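Local coordinates for protein phenylalanyl-tRNA synthetase beta chain (Pyrococcus horikoshii, PDB 2CXI) that forms, with its alpha subunit, the synthetase that uses ATP to attach phenylalanine to tRNA(Phe), this chain being an N-terminal fragment of the beta subunit, at residues P2-I15 against L59-W71. Sequence-based numbering, arbitrary orientation.
Sequences PKFDVSKSDLERLI and LWSAEGVARQIKW
P2 lies across the indole of W60 at one end of a small alpha/beta unit, in which helix 62-71 packs against strand 3-7, an outer strand, within this chain, of a three-stranded antiparallel sheet, and against helix 8-15 that follows it. The P2 and W60 side chains cross at about a right angle, with P2 CG over one indole face, 3.6 Å from the centroid of the six-membered ring, a CH-pi contact suited to a rigid, aliphatic residue. Two residues on, in strand 3-7, one face of the F4 ring covers the backbone of W60, whose C atom sits over the ring centre. At the ring's edge, V65 CG2 comes within 3.8 Å of F4 CZ. An aromatic plate can thus cover the chain just before the helix while its rim reaches the first turns.

The helix axes come within 8.9 Å and cross at 47°; the small A62 and A66 let larger side chains lie against the helix. The A62 methyl is met by L11 CD1, L14 CD1 and, from the strand, V6 CG1, and A66 CB touches L14 CB at 3.6 Å and I15 CG1 at 3.7 Å. I15 extends further, bringing CD1 within 3.9 Å of I69 CG2. Polar groups border this apolar seam: R13 grips D10 OD1 with NE and NH2, while D10 OD2, near the A62 methyl, pairs with R257, which also binds E63 and so bridges both helices' acids. K70, bonded chiefly to E256, runs its aliphatic chain along the backbone of L14 and I15, bends at chi3 (-71°), and its NZ makes a weak hydrogen bond of 3.3 Å to L14 O.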
ATOM      1  N   PRO A   2      22.052  -3.296 -40.972  1.00 28.87           N
ATOM      2  CA  PRO A   2      21.457  -4.648 -40.964  1.00 27.63           C
ATOM      3  C   PRO A   2      20.241  -4.754 -41.874  1.00 26.68           C
ATOM      4  O   PRO A   2      19.659  -3.730 -42.236  1.00 26.58           O
ATOM      5  CB  PRO A   2      21.063  -4.877 -39.502  1.00 28.59           C
ATOM      6  CG  PRO A   2      21.057  -3.537 -38.875  1.00 29.21           C
ATOM      7  CD  PRO A   2      21.979  -2.647 -39.651  1.00 28.68           C
ATOM      8  N   LYS A   3      19.878  -5.991 -42.245  1.00 25.37           N
ATOM      9  CA  LYS A   3      18.734  -6.247 -43.098  1.00 25.56           C
ATOM     10  C   LYS A   3      17.488  -6.628 -42.292  1.00 24.80           C
ATOM     11  O   LYS A   3      17.593  -7.240 -41.214  1.00 24.85           O
ATOM     12  CB  LYS A   3      19.058  -7.365 -44.099  1.00 25.63           C
ATOM     13  CG  LYS A   3      20.123  -6.948 -45.144  1.00 25.97           C
ATOM     14  CD  LYS A   3      20.410  -8.070 -46.149  1.00 28.07           C
ATOM     15  CE  LYS A   3      21.644  -7.728 -46.963  1.00 31.97           C
ATOM     16  NZ  LYS A   3      21.951  -8.804 -47.976  1.00 35.90           N
ATOM     17  N   PHE A   4      16.310  -6.275 -42.810  1.00 22.77           N
ATOM     18  CA  PHE A   4      15.072  -6.628 -42.112  1.00 22.39           C
ATOM     19  C   PHE A   4      13.928  -6.606 -43.087  1.00 21.82           C
ATOM     20  O   PHE A   4      13.953  -5.867 -44.047  1.00 22.38           O
ATOM     21  CB  PHE A   4      14.784  -5.671 -40.938  1.00 21.84           C
ATOM     22  CG  PHE A   4      14.738  -4.204 -41.331  1.00 20.54           C
ATOM     23  CD1 PHE A   4      15.909  -3.499 -41.563  1.00 22.29           C
ATOM     24  CD2 PHE A   4      13.531  -3.543 -41.447  1.00 20.54           C
ATOM     25  CE1 PHE A   4      15.876  -2.137 -41.928  1.00 19.70           C
ATOM     26  CE2 PHE A   4      13.480  -2.193 -41.769  1.00 18.63           C
ATOM     27  CZ  PHE A   4      14.648  -1.499 -42.010  1.00 20.78           C
ATOM     28  N   ASP A   5      12.923  -7.421 -42.804  1.00 21.72           N
ATOM     29  CA  ASP A   5      11.766  -7.530 -43.638  1.00 22.12           C
ATOM     30  C   ASP A   5      10.642  -6.618 -43.169  1.00 21.60           C
ATOM     31  O   ASP A   5      10.476  -6.374 -41.968  1.00 22.04           O
ATOM     32  CB  ASP A   5      11.256  -8.954 -43.609  1.00 21.62           C
ATOM     33  CG  ASP A   5      12.249  -9.946 -44.167  1.00 25.48           C
ATOM     34  OD1 ASP A   5      13.191  -9.576 -44.922  1.00 23.55           O
ATOM     35  OD2 ASP A   5      12.102 -11.146 -43.936  1.00 26.63           O
ATOM     36  N   VAL A   6       9.883  -6.112 -44.136  1.00 20.50           N
ATOM     37  CA  VAL A   6       8.749  -5.257 -43.876  1.00 19.17           C
ATOM     38  C   VAL A   6       7.622  -5.525 -44.880  1.00 20.09           C
ATOM     39  O   VAL A   6       7.848  -5.996 -46.029  1.00 18.12           O
ATOM     40  CB  VAL A   6       9.104  -3.748 -43.923  1.00 19.12           C
ATOM     41  CG1 VAL A   6      10.095  -3.337 -42.787  1.00 17.90           C
ATOM     42  CG2 VAL A   6       9.683  -3.347 -45.279  1.00 18.22           C
ATOM     43  N   SER A   7       6.409  -5.189 -44.448  1.00 17.57           N
ATOM     44  CA  SER A   7       5.276  -5.278 -45.327  1.00 18.50           C
ATOM     45  C   SER A   7       4.996  -3.968 -46.029  1.00 17.57           C
ATOM     46  O   SER A   7       4.978  -2.911 -45.393  1.00 17.15           O
ATOM     47  CB  SER A   7       4.057  -5.847 -44.558  1.00 17.74           C
ATOM     48  OG  SER A   7       2.860  -5.323 -45.039  1.00 19.35           O
ATOM     49  N   LYS A   8       4.824  -4.020 -47.363  1.00 17.72           N
ATOM     50  CA  LYS A   8       4.532  -2.803 -48.132  1.00 17.62           C
ATOM     51  C   LYS A   8       3.296  -2.086 -47.601  1.00 18.07           C
ATOM     52  O   LYS A   8       3.292  -0.851 -47.509  1.00 17.26           O
ATOM     53  CB  LYS A   8       4.343  -3.095 -49.630  1.00 18.44           C
ATOM     54  CG  LYS A   8       3.992  -1.848 -50.498  1.00 17.16           C
ATOM     55  CD  LYS A   8       3.891  -2.317 -52.001  1.00 17.40           C
ATOM     56  CE  LYS A   8       3.604  -1.152 -52.973  1.00 18.16           C
ATOM     57  NZ  LYS A   8       2.199  -0.577 -52.848  1.00 20.22           N
ATOM     58  N   SER A   9       2.241  -2.838 -47.290  1.00 18.47           N
ATOM     59  CA  SER A   9       0.994  -2.194 -46.811  1.00 19.81           C
ATOM     60  C   SER A   9       1.192  -1.631 -45.374  1.00 18.71           C
ATOM     61  O   SER A   9       0.572  -0.617 -45.008  1.00 19.05           O
ATOM     62  CB  SER A   9      -0.213  -3.160 -46.894  1.00 19.15           C
ATOM     63  OG  SER A   9      -0.071  -4.211 -45.945  1.00 23.05           O
ATOM     64  N   ASP A  10       2.061  -2.262 -44.588  1.00 17.50           N
ATOM     65  CA  ASP A  10       2.368  -1.728 -43.234  1.00 17.15           C
ATOM     66  C   ASP A  10       3.046  -0.365 -43.384  1.00 17.25           C
ATOM     67  O   ASP A  10       2.640   0.598 -42.754  1.00 17.48           O
ATOM     68  CB  ASP A  10       3.220  -2.707 -42.437  1.00 17.22           C
ATOM     69  CG  ASP A  10       3.440  -2.284 -40.991  1.00 17.84           C
ATOM     70  OD1 ASP A  10       2.492  -1.781 -40.368  1.00 19.17           O
ATOM     71  OD2 ASP A  10       4.527  -2.473 -40.384  1.00 17.23           O
ATOM     72  N   LEU A  11       4.071  -0.261 -44.251  1.00 16.76           N
ATOM     73  CA  LEU A  11       4.733   1.023 -44.507  1.00 17.29           C
ATOM     74  C   LEU A  11       3.765   2.107 -44.970  1.00 16.86           C
ATOM     75  O   LEU A  11       3.784   3.257 -44.463  1.00 17.09           O
ATOM     76  CB  LEU A  11       5.777   0.817 -45.612  1.00 17.94           C
ATOM     77  CG  LEU A  11       7.260   0.488 -45.400  1.00 19.74           C
ATOM     78  CD1 LEU A  11       7.967   0.687 -44.057  1.00 18.46           C
ATOM     79  CD2 LEU A  11       7.794  -0.664 -46.258  1.00 18.86           C
ATOM     80  N   GLU A  12       2.906   1.754 -45.926  1.00 16.14           N
ATOM     81  CA  GLU A  12       1.951   2.690 -46.496  1.00 16.48           C
ATOM     82  C   GLU A  12       0.871   3.175 -45.496  1.00 16.30           C
ATOM     83  O   GLU A  12       0.522   4.356 -45.526  1.00 17.15           O
ATOM     84  CB  GLU A  12       1.342   2.118 -47.797  1.00 16.20           C
ATOM     85  CG  GLU A  12       2.464   2.005 -48.847  1.00 17.10           C
ATOM     86  CD  GLU A  12       2.086   1.348 -50.161  1.00 18.64           C
ATOM     87  OE1 GLU A  12       1.085   0.585 -50.222  1.00 20.35           O
ATOM     88  OE2 GLU A  12       2.823   1.621 -51.160  1.00 20.14           O
ATOM     89  N   ARG A  13       0.368   2.299 -44.633  1.00 16.36           N
ATOM     90  CA  ARG A  13      -0.550   2.764 -43.558  1.00 17.04           C
ATOM     91  C   ARG A  13       0.169   3.717 -42.615  1.00 16.34           C
ATOM     92  O   ARG A  13      -0.415   4.716 -42.201  1.00 18.03           O
ATOM     93  CB  ARG A  13      -1.253   1.608 -42.821  1.00 16.73           C
ATOM     94  CG  ARG A  13      -0.378   0.650 -42.017  1.00 21.10           C
ATOM     95  CD  ARG A  13      -1.128  -0.166 -40.952  1.00 19.17           C
ATOM     96  NE  ARG A  13      -0.292  -1.199 -40.364  1.00 21.83           N
ATOM     97  CZ  ARG A  13      -0.775  -2.239 -39.681  1.00 24.17           C
ATOM     98  NH1 ARG A  13      -2.093  -2.374 -39.493  1.00 24.83           N
ATOM     99  NH2 ARG A  13       0.050  -3.145 -39.180  1.00 27.56           N
ATOM    100  N   LEU A  14       1.453   3.461 -42.338  1.00 15.19           N
ATOM    101  CA  LEU A  14       2.244   4.329 -41.475  1.00 16.00           C
ATOM    102  C   LEU A  14       2.550   5.706 -42.108  1.00 15.92           C
ATOM    103  O   LEU A  14       2.412   6.765 -41.474  1.00 14.46           O
ATOM    104  CB  LEU A  14       3.530   3.597 -41.025  1.00 15.91           C
ATOM    105  CG  LEU A  14       3.367   2.405 -40.071  1.00 18.07           C
ATOM    106  CD1 LEU A  14       4.686   1.617 -40.036  1.00 17.79           C
ATOM    107  CD2 LEU A  14       2.952   2.907 -38.656  1.00 22.45           C
ATOM    108  N   ILE A  15       2.943   5.702 -43.387  1.00 14.43           N
ATOM    109  CA  ILE A  15       3.204   6.951 -44.096  1.00 14.73           C
ATOM    110  C   ILE A  15       1.886   7.627 -44.425  1.00 15.23           C
ATOM    111  O   ILE A  15       1.825   8.840 -44.459  1.00 16.84           O
ATOM    112  CB  ILE A  15       3.945   6.648 -45.452  1.00 14.04           C
ATOM    113  CG1 ILE A  15       5.370   6.091 -45.134  1.00 14.17           C
ATOM    114  CG2 ILE A  15       3.977   7.898 -46.307  1.00 14.73           C
ATOM    115  CD1 ILE A  15       5.955   5.251 -46.263  1.00 14.67           C
ATOM    116  N   LEU A  59      16.331   3.296 -37.417  1.00 20.77           N
ATOM    117  CA  LEU A  59      16.045   3.097 -38.823  1.00 22.77           C
ATOM    118  C   LEU A  59      15.850   1.654 -39.168  1.00 22.96           C
ATOM    119  O   LEU A  59      15.752   1.341 -40.361  1.00 26.43           O
ATOM    120  CB  LEU A  59      17.180   3.683 -39.701  1.00 23.06           C
ATOM    121  CG  LEU A  59      17.080   5.118 -40.230  1.00 24.78           C
ATOM    122  CD1 LEU A  59      16.021   5.942 -39.550  1.00 27.14           C
ATOM    123  CD2 LEU A  59      18.406   5.910 -40.305  1.00 25.77           C
ATOM    124  N   TRP A  60      15.780   0.770 -38.177  1.00 20.42           N
ATOM    125  CA  TRP A  60      15.743  -0.672 -38.460  1.00 20.69           C
ATOM    126  C   TRP A  60      14.401  -1.331 -38.324  1.00 19.63           C
ATOM    127  O   TRP A  60      14.329  -2.522 -37.961  1.00 22.29           O
ATOM    128  CB  TRP A  60      16.752  -1.446 -37.599  1.00 19.89           C
ATOM    129  CG  TRP A  60      18.132  -0.997 -37.711  1.00 19.67           C
ATOM    130  CD1 TRP A  60      18.684  -0.200 -38.689  1.00 20.88           C
ATOM    131  CD2 TRP A  60      19.181  -1.301 -36.802  1.00 20.70           C
ATOM    132  NE1 TRP A  60      20.012   0.014 -38.420  1.00 22.36           N
ATOM    133  CE2 TRP A  60      20.340  -0.651 -37.263  1.00 19.76           C
ATOM    134  CE3 TRP A  60      19.258  -2.063 -35.611  1.00 20.40           C
ATOM    135  CZ2 TRP A  60      21.563  -0.731 -36.595  1.00 22.65           C
ATOM    136  CZ3 TRP A  60      20.472  -2.127 -34.949  1.00 18.89           C
ATOM    137  CH2 TRP A  60      21.609  -1.469 -35.454  1.00 20.77           C
ATOM    138  N   SER A  61      13.320  -0.586 -38.584  1.00 18.31           N
ATOM    139  CA  SER A  61      12.004  -1.188 -38.624  1.00 17.18           C
ATOM    140  C   SER A  61      11.102  -0.371 -39.525  1.00 16.33           C
ATOM    141  O   SER A  61      11.438   0.775 -39.882  1.00 16.43           O
ATOM    142  CB  SER A  61      11.385  -1.246 -37.199  1.00 16.94           C
ATOM    143  OG  SER A  61      11.044   0.071 -36.781  1.00 19.83           O
ATOM    144  N   ALA A  62       9.915  -0.911 -39.793  1.00 14.64           N
ATOM    145  CA  ALA A  62       8.911  -0.201 -40.625  1.00 15.36           C
ATOM    146  C   ALA A  62       8.581   1.166 -40.054  1.00 15.04           C
ATOM    147  O   ALA A  62       8.402   2.153 -40.792  1.00 14.12           O
ATOM    148  CB  ALA A  62       7.620  -1.020 -40.733  1.00 14.76           C
ATOM    149  N   GLU A  63       8.476   1.219 -38.716  1.00 14.62           N
ATOM    150  CA  GLU A  63       8.064   2.475 -38.074  1.00 14.64           C
ATOM    151  C   GLU A  63       9.099   3.567 -38.343  1.00 13.82           C
ATOM    152  O   GLU A  63       8.746   4.721 -38.636  1.00 12.80           O
ATOM    153  CB  GLU A  63       7.837   2.305 -36.545  1.00 14.94           C
ATOM    154  CG  GLU A  63       6.787   1.254 -36.175  1.00 16.83           C
ATOM    155  CD  GLU A  63       7.339  -0.168 -36.095  1.00 18.76           C
ATOM    156  OE1 GLU A  63       8.520  -0.412 -36.415  1.00 25.63           O
ATOM    157  OE2 GLU A  63       6.598  -1.063 -35.688  1.00 24.77           O
ATOM    158  N   GLY A  64      10.374   3.215 -38.183  1.00 14.04           N
ATOM    159  CA  GLY A  64      11.469   4.175 -38.340  1.00 13.86           C
ATOM    160  C   GLY A  64      11.661   4.588 -39.801  1.00 14.90           C
ATOM    161  O   GLY A  64      11.950   5.754 -40.105  1.00 14.76           O
ATOM    162  N   VAL A  65      11.485   3.618 -40.697  1.00 14.70           N
ATOM    163  CA  VAL A  65      11.554   3.873 -42.148  1.00 16.27           C
ATOM    164  C   VAL A  65      10.435   4.836 -42.633  1.00 16.20           C
ATOM    165  O   VAL A  65      10.695   5.825 -43.361  1.00 15.87           O
ATOM    166  CB  VAL A  65      11.521   2.537 -42.918  1.00 15.67           C
ATOM    167  CG1 VAL A  65      11.433   2.787 -44.469  1.00 18.43           C
ATOM    168  CG2 VAL A  65      12.748   1.733 -42.594  1.00 18.73           C
ATOM    169  N   ALA A  66       9.196   4.557 -42.202  1.00 16.54           N
ATOM    170  CA  ALA A  66       8.034   5.368 -42.536  1.00 16.13           C
ATOM    171  C   ALA A  66       8.221   6.763 -41.977  1.00 17.25           C
ATOM    172  O   ALA A  66       7.869   7.746 -42.605  1.00 16.59           O
ATOM    173  CB  ALA A  66       6.779   4.730 -41.952  1.00 16.23           C
ATOM    174  N   ARG A  67       8.779   6.847 -40.778  1.00 16.51           N
ATOM    175  CA  ARG A  67       8.971   8.155 -40.142  1.00 17.43           C
ATOM    176  C   ARG A  67       9.927   8.982 -41.010  1.00 17.55           C
ATOM    177  O   ARG A  67       9.604  10.100 -41.387  1.00 18.18           O
ATOM    178  CB  ARG A  67       9.517   7.952 -38.709  1.00 15.93           C
ATOM    179  CG  ARG A  67       9.581   9.214 -37.799  1.00 18.50           C
ATOM    180  CD  ARG A  67       9.798   8.776 -36.340  1.00 19.71           C
ATOM    181  NE  ARG A  67      11.001   7.957 -36.258  1.00 23.72           N
ATOM    182  CZ  ARG A  67      11.210   6.954 -35.410  1.00 21.52           C
ATOM    183  NH1 ARG A  67      10.294   6.599 -34.494  1.00 22.65           N
ATOM    184  NH2 ARG A  67      12.371   6.313 -35.476  1.00 22.88           N
ATOM    185  N   GLN A  68      11.072   8.414 -41.385  1.00 18.07           N
ATOM    186  CA  GLN A  68      11.993   9.119 -42.260  1.00 19.84           C
ATOM    187  C   GLN A  68      11.368   9.572 -43.546  1.00 18.34           C
ATOM    188  O   GLN A  68      11.569  10.720 -43.971  1.00 18.56           O
ATOM    189  CB  GLN A  68      13.164   8.248 -42.669  1.00 21.00           C
ATOM    190  CG  GLN A  68      14.405   8.890 -42.323  1.00 29.51           C
ATOM    191  CD  GLN A  68      14.655   8.430 -40.964  1.00 39.84           C
ATOM    192  OE1 GLN A  68      15.168   9.156 -40.107  1.00 44.93           O
ATOM    193  NE2 GLN A  68      14.230   7.186 -40.719  1.00 44.54           N
ATOM    194  N   ILE A  69      10.664   8.656 -44.193  1.00 17.57           N
ATOM    195  CA  ILE A  69       9.986   8.991 -45.450  1.00 17.95           C
ATOM    196  C   ILE A  69       8.969  10.120 -45.264  1.00 18.44           C
ATOM    197  O   ILE A  69       8.855  10.993 -46.126  1.00 20.05           O
ATOM    198  CB  ILE A  69       9.396   7.721 -46.088  1.00 17.70           C
ATOM    199  CG1 ILE A  69      10.543   6.804 -46.513  1.00 15.98           C
ATOM    200  CG2 ILE A  69       8.479   8.050 -47.315  1.00 16.77           C
ATOM    201  CD1 ILE A  69      10.064   5.351 -46.840  1.00 18.80           C
ATOM    202  N   LYS A  70       8.204  10.093 -44.173  1.00 19.27           N
ATOM    203  CA  LYS A  70       7.229  11.173 -43.930  1.00 19.48           C
ATOM    204  C   LYS A  70       7.938  12.536 -43.879  1.00 19.12           C
ATOM    205  O   LYS A  70       7.440  13.526 -44.436  1.00 19.25           O
ATOM    206  CB  LYS A  70       6.413  10.943 -42.632  1.00 18.41           C
ATOM    207  CG  LYS A  70       5.253   9.912 -42.816  1.00 20.88           C
ATOM    208  CD  LYS A  70       4.312   9.868 -41.622  1.00 22.35           C
ATOM    209  CE  LYS A  70       4.975   9.221 -40.421  1.00 28.49           C
ATOM    210  NZ  LYS A  70       3.878   8.883 -39.405  1.00 35.64           N
ATOM    211  N   TRP A  71       9.082  12.596 -43.195  1.00 18.91           N
ATOM    212  CA  TRP A  71       9.882  13.825 -43.134  1.00 18.07           C
ATOM    213  C   TRP A  71      10.494  14.188 -44.495  1.00 18.96           C
ATOM    214  O   TRP A  71      10.446  15.360 -44.932  1.00 18.86           O
ATOM    215  CB  TRP A  71      10.969  13.698 -42.038  1.00 18.36           C
ATOM    216  CG  TRP A  71      10.586  14.389 -40.761  1.00 17.79           C
ATOM    217  CD1 TRP A  71      11.046  15.582 -40.325  1.00 18.86           C
ATOM    218  CD2 TRP A  71       9.668  13.914 -39.753  1.00 18.19           C
ATOM    219  NE1 TRP A  71      10.476  15.894 -39.100  1.00 19.66           N
ATOM    220  CE2 TRP A  71       9.633  14.878 -38.728  1.00 18.29           C
ATOM    221  CE3 TRP A  71       8.869  12.758 -39.616  1.00 20.33           C
ATOM    222  CZ2 TRP A  71       8.810  14.747 -37.587  1.00 19.20           C
ATOM    223  CZ3 TRP A  71       8.062  12.615 -38.473  1.00 19.01           C
ATOM    224  CH2 TRP A  71       8.042  13.608 -37.477  1.00 19.21           C
TER